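Local coordinates for protein subclass B3 metallo-beta-lactamase (Sphingobium indicum, PDB 7LUU) that probably hydrolyses beta-lactam antibiotics with a pair of zinc ions, as a metallo-beta-lactamase of subclass B3, at residues W209-G214 with K218-A223. Sequence-based numbering, arbitrary orientation.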
ATOM      1  N   TRP A 209       2.967  12.921  -0.909  1.00 14.26           N
ATOM      2  CA  TRP A 209       2.264  14.172  -1.029  1.00 14.95           C
ATOM      3  C   TRP A 209       2.621  15.054   0.155  1.00 15.54           C
ATOM      4  O   TRP A 209       3.117  14.586   1.178  1.00 16.69           O
ATOM      5  CB  TRP A 209       0.736  13.902  -1.066  1.00 15.15           C
ATOM      6  CG  TRP A 209       0.160  13.433   0.283  1.00 14.94           C
ATOM      7  CD1 TRP A 209      -0.471  14.177   1.259  1.00 15.88           C
ATOM      8  CD2 TRP A 209       0.204  12.075   0.783  1.00 13.74           C
ATOM      9  NE1 TRP A 209      -0.845  13.361   2.325  1.00 15.14           N
ATOM     10  CE2 TRP A 209      -0.478  12.068   2.040  1.00 13.84           C
ATOM     11  CE3 TRP A 209       0.683  10.888   0.262  1.00 13.27           C
ATOM     12  CZ2 TRP A 209      -0.599  10.909   2.838  1.00 15.44           C
ATOM     13  CZ3 TRP A 209       0.536   9.675   1.058  1.00 12.73           C
ATOM     14  CH2 TRP A 209      -0.100   9.734   2.333  1.00 14.19           C
ATOM     15  N   ASN A 210       2.314  16.348   0.026  1.00 16.26           N
ATOM     16  CA  ASN A 210       2.488  17.321   1.116  1.00 16.94           C
ATOM     17  C   ASN A 210       1.198  17.476   1.921  1.00 19.42           C
ATOM     18  O   ASN A 210       0.096  17.525   1.354  1.00 18.47           O
ATOM     19  CB  ASN A 210       2.857  18.682   0.529  1.00 20.16           C
ATOM     20  CG  ASN A 210       4.359  18.867   0.332  1.00 27.25           C
ATOM     21  OD1 ASN A 210       5.153  17.997   0.705  1.00 25.41           O
ATOM     22  ND2 ASN A 210       4.759  20.026  -0.245  1.00 24.36           N
ATOM     23  N   ALA A 211       1.355  17.543   3.249  1.00 17.10           N
ATOM     24  CA  ALA A 211       0.283  17.874   4.177  1.00 18.50           C
ATOM     25  C   ALA A 211       0.710  19.115   4.923  1.00 18.48           C
ATOM     26  O   ALA A 211       1.883  19.235   5.303  1.00 20.24           O
ATOM     27  CB  ALA A 211      -0.002  16.706   5.150  1.00 19.10           C
ATOM     28  N   CYS A 212      -0.212  20.079   5.058  1.00 19.67           N
ATOM     29  CA  CYS A 212       0.168  21.363   5.616  1.00 20.41           C
ATOM     30  C   CYS A 212      -0.704  21.720   6.803  1.00 20.96           C
ATOM     31  O   CYS A 212      -1.874  21.370   6.838  1.00 24.42           O
ATOM     32  CB  CYS A 212       0.057  22.495   4.563  1.00 21.85           C
ATOM     33  SG  CYS A 212       1.078  22.115   3.085  1.00 28.64           S
ATOM     34  N   GLU A 213      -0.102  22.450   7.751  1.00 27.86           N
ATOM     35  CA  GLU A 213      -0.822  23.084   8.865  1.00 27.49           C
ATOM     36  C   GLU A 213      -0.375  24.524   8.855  1.00 26.82           C
ATOM     37  O   GLU A 213       0.793  24.790   9.160  1.00 29.90           O
ATOM     38  CB  GLU A 213      -0.502  22.417  10.200  1.00 26.05           C
ATOM     39  CG  GLU A 213      -1.136  20.980  10.282  1.00 25.75           C
ATOM     40  CD  GLU A 213      -0.866  20.229  11.573  1.00 35.03           C
ATOM     41  OE1 GLU A 213      -0.297  20.856  12.523  1.00 34.61           O
ATOM     42  OE2 GLU A 213      -1.213  19.018  11.678  1.00 30.71           O
ATOM     43  N   GLY A 214      -1.290  25.419   8.488  1.00 29.48           N
ATOM     44  CA  GLY A 214      -0.945  26.819   8.305  1.00 35.67           C
ATOM     45  C   GLY A 214       0.130  26.926   7.248  1.00 34.91           C
ATOM     46  O   GLY A 214      -0.021  26.431   6.116  1.00 39.46           O
ATOM     47  N   LYS A 218       4.635  19.192   5.499  1.00 21.10           N
ATOM     48  CA  LYS A 218       5.482  18.006   5.657  1.00 19.40           C
ATOM     49  C   LYS A 218       5.256  17.096   4.473  1.00 19.87           C
ATOM     50  O   LYS A 218       4.111  16.896   4.048  1.00 20.09           O
ATOM     51  CB  LYS A 218       5.178  17.195   6.898  1.00 20.67           C
ATOM     52  CG  LYS A 218       5.579  17.934   8.181  1.00 22.31           C
ATOM     53  CD  LYS A 218       5.361  16.950   9.384  1.00 23.63           C
ATOM     54  CE  LYS A 218       5.515  17.610  10.743  1.00 33.41           C
ATOM     55  NZ  LYS A 218       6.986  17.829  10.893  1.00 39.50           N
ATOM     56  N   ALA A 219       6.327  16.523   3.977  1.00 17.49           N
ATOM     57  CA  ALA A 219       6.282  15.561   2.892  1.00 16.61           C
ATOM     58  C   ALA A 219       5.991  14.171   3.443  1.00 19.53           C
ATOM     59  O   ALA A 219       6.810  13.623   4.211  1.00 17.48           O
ATOM     60  CB  ALA A 219       7.629  15.550   2.185  1.00 20.04           C
ATOM     61  N   ILE A 220       4.819  13.609   3.105  1.00 15.02           N
ATOM     62  CA  ILE A 220       4.432  12.293   3.613  1.00 14.31           C
ATOM     63  C   ILE A 220       4.680  11.263   2.507  1.00 15.41           C
ATOM     64  O   ILE A 220       4.377  11.489   1.313  1.00 14.67           O
ATOM     65  CB  ILE A 220       2.942  12.277   4.020  1.00 15.57           C
ATOM     66  CG1 ILE A 220       2.714  13.357   5.122  1.00 18.12           C
ATOM     67  CG2 ILE A 220       2.565  10.924   4.535  1.00 16.25           C
ATOM     68  CD1 ILE A 220       1.199  13.338   5.600  1.00 20.80           C
ATOM     69  N   VAL A 221       5.178  10.088   2.901  1.00 13.27           N
ATOM     70  CA  VAL A 221       5.355   8.982   1.984  1.00 12.73           C
ATOM     71  C   VAL A 221       4.565   7.802   2.530  1.00 13.49           C
ATOM     72  O   VAL A 221       4.821   7.380   3.658  1.00 14.61           O
ATOM     73  CB  VAL A 221       6.839   8.590   1.897  1.00 14.04           C
ATOM     74  CG1 VAL A 221       7.029   7.332   1.006  1.00 13.56           C
ATOM     75  CG2 VAL A 221       7.597   9.772   1.271  1.00 14.84           C
ATOM     76  N   PHE A 222       3.678   7.212   1.698  1.00 12.80           N
ATOM     77  CA  PHE A 222       3.012   5.959   2.049  1.00 11.85           C
ATOM     78  C   PHE A 222       3.710   4.910   1.220  1.00 11.85           C
ATOM     79  O   PHE A 222       3.508   4.851  -0.012  1.00 13.84           O
ATOM     80  CB  PHE A 222       1.512   6.051   1.745  1.00 11.69           C
ATOM     81  CG  PHE A 222       0.700   4.861   2.308  1.00 11.64           C
ATOM     82  CD1 PHE A 222       0.965   3.580   1.870  1.00 12.44           C
ATOM     83  CD2 PHE A 222      -0.264   5.054   3.327  1.00 12.50           C
ATOM     84  CE1 PHE A 222       0.223   2.518   2.327  1.00 11.66           C
ATOM     85  CE2 PHE A 222      -1.028   3.987   3.780  1.00 14.43           C
ATOM     86  CZ  PHE A 222      -0.783   2.716   3.298  1.00 13.85           C
ATOM     87  N   ALA A 223       4.596   4.140   1.873  1.00 12.96           N
ATOM     88  CA  ALA A 223       5.520   3.218   1.169  1.00 12.25           C
ATOM     89  C   ALA A 223       4.885   1.863   0.990  1.00 12.76           C
ATOM     90  O   ALA A 223       4.294   1.318   1.927  1.00 13.94           O
ATOM     91  CB  ALA A 223       6.826   3.053   1.992  1.00 15.12           C
TER
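Lys218 O is held by two groups of the facing strand: Ala211 N donates a nearly straight hydrogen bond of 2.9 Å, and the CA-H of Asn210 adds a weaker C-H...O contact, CA to O 3.4 Å. The bond is returned from Lys218 N to Ala211 O at 2.8 Å. Two residues along, Trp209 and Ile220 exchange a second such pair, the shorter from Ile220 N to Trp209 O at 2.8 Å. Between these rungs Asn210 and Ala219 form the non-hydrogen-bonded pair; on their face Asn210 OD1 lies 3.5 Å from Ala219 CA, a close approach that the small Ala219 allows. The ladder is an antiparallel beta hairpin, strands 205-213 and 216-223, in the second sheet of the alpha-beta/beta-alpha sandwich of metallo-beta-lactamases, and the Cys212-Cys217 disulfide ties its turn end.

Trp209, Ala211, Lys218 and Ile220 share the other face. CG of Trp209 lies between the backbone N and the carbonyl carbon (chi1 71°), which turns the indole over the neighbouring strand, and Ile220 CG2 makes a CH-pi contact over the six-membered ring of Trp209, 3.9 Å from its centroid. The beta-branched isoleucine serves both neighbours, since the other branch of Ile220 carries CD1 to 3.6 Å from the compact methyl Ala211 CB. Phe222 CB meets the indole edge in plane, 3.8 Å from Trp209 CZ3. The indole reaches across to the first sheet, touching Ile81, while NE1 of this buried residue is hydrogen-bonded to Ser68 OG. Lys218, at the margin, leads its chain away from Ala211 and makes a cation-pi contact with Phe65.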